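Local atomic coordinates of prolyl-tRNA synthetase (Giardia lamblia ATCC 50803, PDB entry 3IAL), a protein that probably charges tRNA(Pro) with proline in an ATP-dependent reaction, and is held here with the reaction intermediate prolyl-adenylate in its active site. Residues Ser226-Pro231 with Leu236-Ile241; Asn326-Thr331 with Ile366-Arg371. All coordinates share one frame; numbering follows the deposited sequence.

Contact 1: residues Ser226-Pro231 with Leu236-Ile241; sequences SDVVMP and LQTAGI. With PR8 (5'-O-[(R)-hydroxy{[(2S)-pyrrolidin-2-ylcarbonyl]oxy}phosphoryl]adenosine), chain H.
Val-228 and Leu-236 face each other across a beta hairpin, strands 222-229 and 235-245, in the antiparallel sheet of the class II synthetase core. Their reciprocal backbone bonds make a hydrogen-bonded pair: Val-228 N to Leu-236 O is 2.9 Å and almost straight (178° at the hydrogen), and Leu-236 N returns to Val-228 O. One step on, Asp-227 and Gln-237 form the non-hydrogen-bonded pair, after which Thr-238 N gives a bond to Ser-226 O. The Leu-236 carbonyl oxygen is gripped twice, because Thr-238 OG1 also donates to it at 2.9 Å, reaching the opposite face of the carbonyl plane from Val-228 N. The Thr-238 hydroxyl stands beside its backbone N (chi1 -58°), turned back toward that oxygen.

Side-chain packing is lighter. Val-228 CG2 rests against Thr-238 CB and the hydroxyl oxygen OG1, and Met-230, its chain bent at chi2 and chi3, brings CG to 3.9 Å from Leu-236 CB. Helix 276-285 covers this face, with Cys-280 touching both Val-228 and Thr-238.

Polar side chains occupy the other face. Asp-227 OD1 lies against Gln-237 CB, with carboxylate and amide planes 39° apart; Arg-211 NH2 bridges them, forming a salt bridge with OD1 and donating a hydrogen bond to Gln-237 OE1, while OD2 pairs with Arg-487.

The second strand also lines the prolyl-adenylate pocket. The Gln-237 side chain, CG anti to the backbone N and extended beyond it, carries NE2 between ribose and phosphate: it bonds PR8 O3' at 3.0 Å and lies 2.8 Å from PR8 O2P. Its backbone O accepts a bond from PR8 O2', so one residue holds both ribose hydroxyls; Arg-276 shares that carbonyl. Gly-240 borders the phosphate, its CA 3.2 Å from PR8 O2P.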
ATOM      1  N   SER B 226       2.742  -8.948  22.159  1.00 27.10           N
ATOM      2  CA  SER B 226       1.524  -8.390  22.713  1.00 26.36           C
ATOM      3  C   SER B 226       0.439  -9.451  22.578  1.00 27.66           C
ATOM      4  O   SER B 226      -0.027  -9.740  21.470  1.00 28.48           O
ATOM      5  CB  SER B 226       1.121  -7.109  21.985  1.00 26.62           C
ATOM      6  OG  SER B 226      -0.052  -6.554  22.572  1.00 27.51           O
ATOM      7  N   ASP B 227       0.076 -10.055  23.709  1.00 24.08           N
ATOM      8  CA  ASP B 227      -1.004 -11.033  23.771  1.00 25.33           C
ATOM      9  C   ASP B 227      -2.306 -10.334  24.165  1.00 24.40           C
ATOM     10  O   ASP B 227      -2.446  -9.879  25.295  1.00 26.27           O
ATOM     11  CB  ASP B 227      -0.683 -12.117  24.805  1.00 23.17           C
ATOM     12  CG  ASP B 227       0.211 -13.196  24.265  1.00 24.55           C
ATOM     13  OD1 ASP B 227       0.377 -13.300  23.029  1.00 24.08           O
ATOM     14  OD2 ASP B 227       0.734 -13.976  25.088  1.00 26.26           O
ATOM     15  N   VAL B 228      -3.251 -10.260  23.236  1.00 24.08           N
ATOM     16  CA  VAL B 228      -4.464  -9.477  23.440  1.00 24.70           C
ATOM     17  C   VAL B 228      -5.615 -10.383  23.867  1.00 23.95           C
ATOM     18  O   VAL B 228      -5.934 -11.336  23.182  1.00 24.23           O
ATOM     19  CB  VAL B 228      -4.854  -8.732  22.162  1.00 25.00           C
ATOM     20  CG1 VAL B 228      -6.225  -8.069  22.315  1.00 25.99           C
ATOM     21  CG2 VAL B 228      -3.784  -7.698  21.801  1.00 26.72           C
ATOM     22  N   VAL B 229      -6.240 -10.074  24.996  1.00 22.58           N
ATOM     23  CA  VAL B 229      -7.418 -10.816  25.426  1.00 23.88           C
ATOM     24  C   VAL B 229      -8.608 -10.529  24.497  1.00 24.52           C
ATOM     25  O   VAL B 229      -9.007  -9.378  24.315  1.00 24.96           O
ATOM     26  CB  VAL B 229      -7.817 -10.490  26.867  1.00 24.27           C
ATOM     27  CG1 VAL B 229      -9.054 -11.301  27.255  1.00 22.89           C
ATOM     28  CG2 VAL B 229      -6.656 -10.762  27.820  1.00 19.79           C
ATOM     29  N   MET B 230      -9.152 -11.593  23.912  1.00 25.76           N
ATOM     30  CA  MET B 230     -10.311 -11.511  23.031  1.00 25.14           C
ATOM     31  C   MET B 230     -11.592 -11.807  23.819  1.00 25.85           C
ATOM     32  O   MET B 230     -11.521 -12.369  24.919  1.00 25.35           O
ATOM     33  CB  MET B 230     -10.143 -12.503  21.883  1.00 25.15           C
ATOM     34  CG  MET B 230      -8.952 -12.170  20.983  1.00 27.78           C
ATOM     35  SD  MET B 230      -9.300 -10.792  19.877  1.00 29.74           S
ATOM     36  CE  MET B 230     -10.397 -11.586  18.716  1.00 24.74           C
ATOM     37  N   PRO B 231     -12.764 -11.431  23.271  1.00 26.84           N
ATOM     38  CA  PRO B 231     -14.027 -11.603  24.016  1.00 27.56           C
ATOM     39  C   PRO B 231     -14.359 -13.038  24.425  1.00 25.76           C
ATOM     40  O   PRO B 231     -15.110 -13.225  25.364  1.00 27.40           O
ATOM     41  CB  PRO B 231     -15.093 -11.060  23.054  1.00 27.17           C
ATOM     42  CG  PRO B 231     -14.364 -10.124  22.166  1.00 29.75           C
ATOM     43  CD  PRO B 231     -12.970 -10.674  22.020  1.00 28.34           C
ATOM     44  N   LEU B 236      -4.804 -13.551  21.764  1.00 25.93           N
ATOM     45  CA  LEU B 236      -4.342 -13.554  20.393  1.00 26.35           C
ATOM     46  C   LEU B 236      -3.010 -12.819  20.326  1.00 25.91           C
ATOM     47  O   LEU B 236      -2.936 -11.652  20.712  1.00 27.34           O
ATOM     48  CB  LEU B 236      -5.386 -12.836  19.527  1.00 27.00           C
ATOM     49  CG  LEU B 236      -5.167 -12.828  18.015  1.00 30.87           C
ATOM     50  CD1 LEU B 236      -5.218 -14.256  17.473  1.00 22.13           C
ATOM     51  CD2 LEU B 236      -6.206 -11.943  17.337  1.00 31.71           C
ATOM     52  N   GLN B 237      -1.956 -13.481  19.845  1.00 26.58           N
ATOM     53  CA  GLN B 237      -0.664 -12.815  19.669  1.00 25.19           C
ATOM     54  C   GLN B 237      -0.782 -11.872  18.490  1.00 25.38           C
ATOM     55  O   GLN B 237      -0.946 -12.303  17.349  1.00 27.53           O
ATOM     56  CB  GLN B 237       0.488 -13.798  19.438  1.00 27.87           C
ATOM     57  CG  GLN B 237       1.840 -13.104  19.300  1.00 26.32           C
ATOM     58  CD  GLN B 237       2.966 -14.036  18.916  1.00 30.36           C
ATOM     59  OE1 GLN B 237       3.115 -15.113  19.483  1.00 30.57           O
ATOM     60  NE2 GLN B 237       3.779 -13.616  17.953  1.00 28.70           N
ATOM     61  N   THR B 238      -0.669 -10.584  18.775  1.00 25.26           N
ATOM     62  CA  THR B 238      -1.036  -9.523  17.837  1.00 25.31           C
ATOM     63  C   THR B 238       0.152  -8.628  17.471  1.00 26.83           C
ATOM     64  O   THR B 238       0.070  -7.824  16.549  1.00 30.53           O
ATOM     65  CB  THR B 238      -2.191  -8.710  18.456  1.00 26.10           C
ATOM     66  OG1 THR B 238      -3.280  -9.607  18.723  1.00 23.36           O
ATOM     67  CG2 THR B 238      -2.675  -7.579  17.546  1.00 22.90           C
ATOM     68  N   ALA B 239       1.258  -8.772  18.194  1.00 25.46           N
ATOM     69  CA  ALA B 239       2.532  -8.213  17.763  1.00 25.87           C
ATOM     70  C   ALA B 239       3.621  -9.207  18.107  1.00 25.54           C
ATOM     71  O   ALA B 239       3.546  -9.876  19.133  1.00 28.00           O
ATOM     72  CB  ALA B 239       2.802  -6.885  18.440  1.00 23.03           C
ATOM     73  N   GLY B 240       4.619  -9.304  17.237  1.00 24.12           N
ATOM     74  CA  GLY B 240       5.820 -10.077  17.511  1.00 24.80           C
ATOM     75  C   GLY B 240       7.031  -9.214  17.260  1.00 24.49           C
ATOM     76  O   GLY B 240       7.220  -8.713  16.150  1.00 25.88           O
ATOM     77  N   ILE B 241       7.840  -9.027  18.297  1.00 24.51           N
ATOM     78  CA  ILE B 241       8.984  -8.124  18.256  1.00 26.37           C
ATOM     79  C   ILE B 241      10.218  -8.889  18.757  1.00 26.63           C
ATOM     80  O   ILE B 241      10.263  -9.313  19.910  1.00 29.29           O
ATOM     81  CB  ILE B 241       8.684  -6.862  19.112  1.00 26.86           C
ATOM     82  CG1 ILE B 241       7.677  -5.974  18.380  1.00 25.61           C
ATOM     83  CG2 ILE B 241       9.947  -6.077  19.428  1.00 27.83           C
ATOM     84  CD1 ILE B 241       7.118  -4.820  19.204  1.00 26.31           C
TER
HETATM   85  C   PR8 H 601       7.602 -12.667  12.808  1.00 41.68           C
HETATM   86  N   PR8 H 601       9.182 -12.130  11.060  1.00 37.95           N
HETATM   87  O   PR8 H 601       7.078 -13.374  11.945  1.00 39.80           O
HETATM   88  P   PR8 H 601       5.787 -13.294  14.385  0.70 54.76           P
HETATM   89  N1  PR8 H 601      -2.886 -15.301  10.496  0.70 38.84           N
HETATM   90  C2  PR8 H 601      -2.905 -14.006  10.789  0.70 36.35           C
HETATM   91  N3  PR8 H 601      -1.890 -13.404  11.413  0.70 36.19           N
HETATM   92  C4  PR8 H 601      -0.804 -14.083  11.776  0.70 40.17           C
HETATM   93  C5  PR8 H 601      -0.751 -15.445  11.494  0.70 44.07           C
HETATM   94  C6  PR8 H 601      -1.820 -16.050  10.838  0.70 44.75           C
HETATM   95  N6  PR8 H 601      -1.781 -17.353  10.553  0.70 47.85           N
HETATM   96  N7  PR8 H 601       0.411 -15.899  11.944  0.70 45.67           N
HETATM   97  C8  PR8 H 601       1.070 -14.873  12.489  0.70 49.61           C
HETATM   98  N9  PR8 H 601       0.330 -13.759  12.398  0.70 48.94           N
HETATM   99  CA  PR8 H 601       8.837 -11.836  12.461  1.00 37.84           C
HETATM  100  CB  PR8 H 601       8.473 -10.362  12.528  1.00 35.99           C
HETATM  101  CD  PR8 H 601       9.351 -10.853  10.374  1.00 37.80           C
HETATM  102  CG  PR8 H 601       8.322  -9.945  11.058  1.00 35.60           C
HETATM  103  C1' PR8 H 601       0.748 -12.414  12.909  0.70 52.31           C
HETATM  104  O10 PR8 H 601       7.196 -12.560  14.102  1.00 43.66           O
HETATM  105  O1P PR8 H 601       5.888 -14.776  14.387  0.70 56.60           O
HETATM  106  C2' PR8 H 601       0.816 -12.360  14.454  0.70 54.66           C
HETATM  107  O2' PR8 H 601       0.299 -11.106  14.924  0.70 47.98           O
HETATM  108  O2P PR8 H 601       5.324 -12.760  15.827  0.70 58.29           O
HETATM  109  C3' PR8 H 601       2.302 -12.367  14.724  0.70 55.14           C
HETATM  110  O3' PR8 H 601       2.579 -11.767  15.992  0.70 53.41           O
HETATM  111  C4' PR8 H 601       2.713 -11.436  13.598  0.70 55.14           C
HETATM  112  O4' PR8 H 601       2.102 -12.087  12.461  0.70 53.59           O
HETATM  113  C5' PR8 H 601       4.223 -11.396  13.514  0.70 54.00           C
HETATM  114  O5' PR8 H 601       4.737 -12.699  13.323  0.70 54.92           O

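Contact 2: residues Asn326-Thr331 with Ile366-Arg371; sequences NEIADT and IEVGQR
Ile-328 carries this contact, reaching from helix 315-334 of the anticodon-binding domain onto Ile-366 and Val-368 of strand 364-369. Both of its branches are used. CG1 stands beside the backbone N (chi1 -69°) and the chain then runs out extended, carrying CD1 to 4.1 Å from Val-368 CG2, where the two side chains meet tip to tip. The shorter branch, CG2, touches the CD1 end of Ile-366 at 4.2 Å. Ile-366 and Val-368, two residues apart on the strand, both direct their CB atoms at the helix, so the isoleucine is received by two methyl groups of the same sheet face.

Strand 364-369 is the middle strand of a five-stranded mixed sheet, between strands 302-307 and 377-382. Ile-304 from the first of these also touches Ile-328, and Val-398 and Met-399 of helix 395-399 cover it further. The packing thus sets a helix against one face of the central strand of an alpha/beta domain. Contact is made by methyl groups alone and no polar bond joins the two segments, which implies that their association rests on burial of hydrocarbon and on shape rather than on directional bonds.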
ATOM      1  N   ASN B 326     -25.639  19.464   2.975  1.00 42.48           N
ATOM      2  CA  ASN B 326     -24.446  19.623   2.134  1.00 43.23           C
ATOM      3  C   ASN B 326     -23.418  20.590   2.727  1.00 42.91           C
ATOM      4  O   ASN B 326     -22.222  20.318   2.688  1.00 40.79           O
ATOM      5  CB  ASN B 326     -24.830  20.071   0.715  1.00 43.24           C
ATOM      6  CG  ASN B 326     -25.558  18.985  -0.074  1.00 43.66           C
ATOM      7  OD1 ASN B 326     -25.302  17.800   0.097  1.00 43.85           O
ATOM      8  ND2 ASN B 326     -26.465  19.397  -0.955  1.00 48.55           N
ATOM      9  N   GLU B 327     -23.884  21.708   3.278  1.00 43.61           N
ATOM     10  CA  GLU B 327     -22.998  22.670   3.939  1.00 44.56           C
ATOM     11  C   GLU B 327     -22.333  22.080   5.184  1.00 43.76           C
ATOM     12  O   GLU B 327     -21.191  22.422   5.497  1.00 42.33           O
ATOM     13  CB  GLU B 327     -23.755  23.941   4.334  1.00 46.39           C
ATOM     14  CG  GLU B 327     -24.278  24.765   3.166  1.00 49.74           C
ATOM     15  CD  GLU B 327     -25.118  25.944   3.628  1.00 54.57           C
ATOM     16  OE1 GLU B 327     -24.725  26.601   4.618  1.00 55.76           O
ATOM     17  OE2 GLU B 327     -26.173  26.210   3.010  1.00 57.97           O
ATOM     18  N   ILE B 328     -23.060  21.225   5.906  1.00 42.30           N
ATOM     19  CA  ILE B 328     -22.481  20.478   7.020  1.00 41.13           C
ATOM     20  C   ILE B 328     -21.434  19.494   6.489  1.00 40.09           C
ATOM     21  O   ILE B 328     -20.302  19.472   6.967  1.00 38.49           O
ATOM     22  CB  ILE B 328     -23.554  19.722   7.829  1.00 41.42           C
ATOM     23  CG1 ILE B 328     -24.441  20.711   8.594  1.00 43.38           C
ATOM     24  CG2 ILE B 328     -22.914  18.759   8.810  1.00 37.35           C
ATOM     25  CD1 ILE B 328     -25.516  20.042   9.442  1.00 39.53           C
ATOM     26  N   ALA B 329     -21.808  18.703   5.485  1.00 38.23           N
ATOM     27  CA  ALA B 329     -20.875  17.748   4.888  1.00 37.62           C
ATOM     28  C   ALA B 329     -19.593  18.430   4.381  1.00 37.40           C
ATOM     29  O   ALA B 329     -18.494  17.943   4.639  1.00 38.25           O
ATOM     30  CB  ALA B 329     -21.552  16.963   3.767  1.00 35.59           C
ATOM     31  N   ASP B 330     -19.740  19.555   3.683  1.00 36.76           N
ATOM     32  CA  ASP B 330     -18.600  20.262   3.094  1.00 39.72           C
ATOM     33  C   ASP B 330     -17.645  20.813   4.155  1.00 39.60           C
ATOM     34  O   ASP B 330     -16.434  20.716   4.001  1.00 38.14           O
ATOM     35  CB  ASP B 330     -19.064  21.390   2.157  1.00 41.62           C
ATOM     36  CG  ASP B 330     -19.692  20.867   0.862  1.00 46.20           C
ATOM     37  OD1 ASP B 330     -19.380  19.729   0.450  1.00 48.67           O
ATOM     38  OD2 ASP B 330     -20.499  21.606   0.248  1.00 49.57           O
ATOM     39  N   THR B 331     -18.195  21.389   5.222  1.00 39.74           N
ATOM     40  CA  THR B 331     -17.395  21.837   6.363  1.00 39.59           C
ATOM     41  C   THR B 331     -16.639  20.668   7.025  1.00 40.37           C
ATOM     42  O   THR B 331     -15.424  20.743   7.230  1.00 38.34           O
ATOM     43  CB  THR B 331     -18.283  22.539   7.406  1.00 39.75           C
ATOM     44  OG1 THR B 331     -18.825  23.733   6.833  1.00 40.67           O
ATOM     45  CG2 THR B 331     -17.492  22.902   8.660  1.00 39.77           C
ATOM     46  N   ILE B 366     -25.536  12.221  12.128  1.00 33.31           N
ATOM     47  CA  ILE B 366     -26.189  13.479  12.345  1.00 31.65           C
ATOM     48  C   ILE B 366     -27.537  13.398  11.627  1.00 32.56           C
ATOM     49  O   ILE B 366     -27.593  13.002  10.465  1.00 32.21           O
ATOM     50  CB  ILE B 366     -25.362  14.651  11.775  1.00 31.02           C
ATOM     51  CG1 ILE B 366     -23.949  14.667  12.368  1.00 30.57           C
ATOM     52  CG2 ILE B 366     -26.062  15.989  12.048  1.00 31.27           C
ATOM     53  CD1 ILE B 366     -23.046  15.736  11.773  1.00 32.15           C
ATOM     54  N   GLU B 367     -28.612  13.755  12.323  1.00 31.37           N
ATOM     55  CA  GLU B 367     -29.934  13.812  11.721  1.00 33.07           C
ATOM     56  C   GLU B 367     -30.327  15.277  11.598  1.00 32.63           C
ATOM     57  O   GLU B 367     -30.215  16.032  12.555  1.00 30.78           O
ATOM     58  CB  GLU B 367     -30.951  13.054  12.569  1.00 32.03           C
ATOM     59  CG  GLU B 367     -30.640  11.563  12.698  1.00 37.73           C
ATOM     60  CD  GLU B 367     -31.604  10.819  13.609  1.00 37.36           C
ATOM     61  OE1 GLU B 367     -32.671  11.367  13.939  1.00 40.95           O
ATOM     62  OE2 GLU B 367     -31.293   9.671  13.986  1.00 41.48           O
ATOM     63  N   VAL B 368     -30.759  15.661  10.403  1.00 33.85           N
ATOM     64  CA  VAL B 368     -31.181  17.016  10.105  1.00 33.28           C
ATOM     65  C   VAL B 368     -32.544  16.933   9.430  1.00 35.20           C
ATOM     66  O   VAL B 368     -32.690  16.257   8.414  1.00 35.89           O
ATOM     67  CB  VAL B 368     -30.188  17.699   9.144  1.00 34.76           C
ATOM     68  CG1 VAL B 368     -30.584  19.147   8.912  1.00 36.35           C
ATOM     69  CG2 VAL B 368     -28.748  17.595   9.675  1.00 30.91           C
ATOM     70  N   GLY B 369     -33.539  17.600  10.012  1.00 35.50           N
ATOM     71  CA  GLY B 369     -34.885  17.652   9.449  1.00 35.48           C
ATOM     72  C   GLY B 369     -35.464  19.058   9.480  1.00 35.58           C
ATOM     73  O   GLY B 369     -34.881  19.968  10.067  1.00 32.09           O
ATOM     74  N   GLN B 370     -36.625  19.222   8.851  1.00 37.95           N
ATOM     75  CA  GLN B 370     -37.270  20.530   8.723  1.00 40.18           C
ATOM     76  C   GLN B 370     -37.460  21.201  10.079  1.00 41.90           C
ATOM     77  O   GLN B 370     -37.082  22.357  10.262  1.00 41.62           O
ATOM     78  CB  GLN B 370     -38.622  20.392   8.003  1.00 40.54           C
ATOM     79  CG  GLN B 370     -39.410  21.695   7.867  1.00 41.04           C
ATOM     80  CD  GLN B 370     -40.835  21.483   7.382  1.00 42.77           C
ATOM     81  OE1 GLN B 370     -41.120  20.558   6.619  1.00 42.07           O
ATOM     82  NE2 GLN B 370     -41.740  22.354   7.821  1.00 44.56           N
ATOM     83  N   ARG B 371     -38.049  20.473  11.025  1.00 44.94           N
ATOM     84  CA  ARG B 371     -38.359  21.025  12.344  1.00 47.10           C
ATOM     85  C   ARG B 371     -37.095  21.497  13.058  1.00 46.59           C
ATOM     86  O   ARG B 371     -37.013  22.644  13.491  1.00 48.51           O
ATOM     87  CB  ARG B 371     -39.101  19.994  13.200  1.00 49.09           C
ATOM     88  CG  ARG B 371     -39.424  20.468  14.615  1.00 53.79           C
ATOM     89  CD  ARG B 371     -40.321  19.490  15.356  1.00 57.43           C
ATOM     90  NE  ARG B 371     -39.996  19.438  16.784  1.00 61.80           N
ATOM     91  CZ  ARG B 371     -39.012  18.712  17.323  1.00 65.14           C
ATOM     92  NH1 ARG B 371     -38.222  17.946  16.568  1.00 64.20           N
ATOM     93  NH2 ARG B 371     -38.816  18.752  18.637  1.00 66.20           N
TER

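Both contacts are buried, but they belong to different domains and share no helix or strand: the centre of contact 1, in the class II core, lies about 8 Å from the centre of the chain, while that of contact 2, in the anticodon-binding domain, lies about 34 Å from it. Their centres are about 41 Å apart and their nearest atoms about 27 Å. Contact 1 joins neighbouring strands, so backbone bonding dominates, a buried charge is paired with arginines, and one amide turns to the bound adenylate. Contact 2 joins layers, a helix on a sheet, through side-chain tips, far from the ligand. The buried area differs accordingly, roughly 340 Å² against 100 Å².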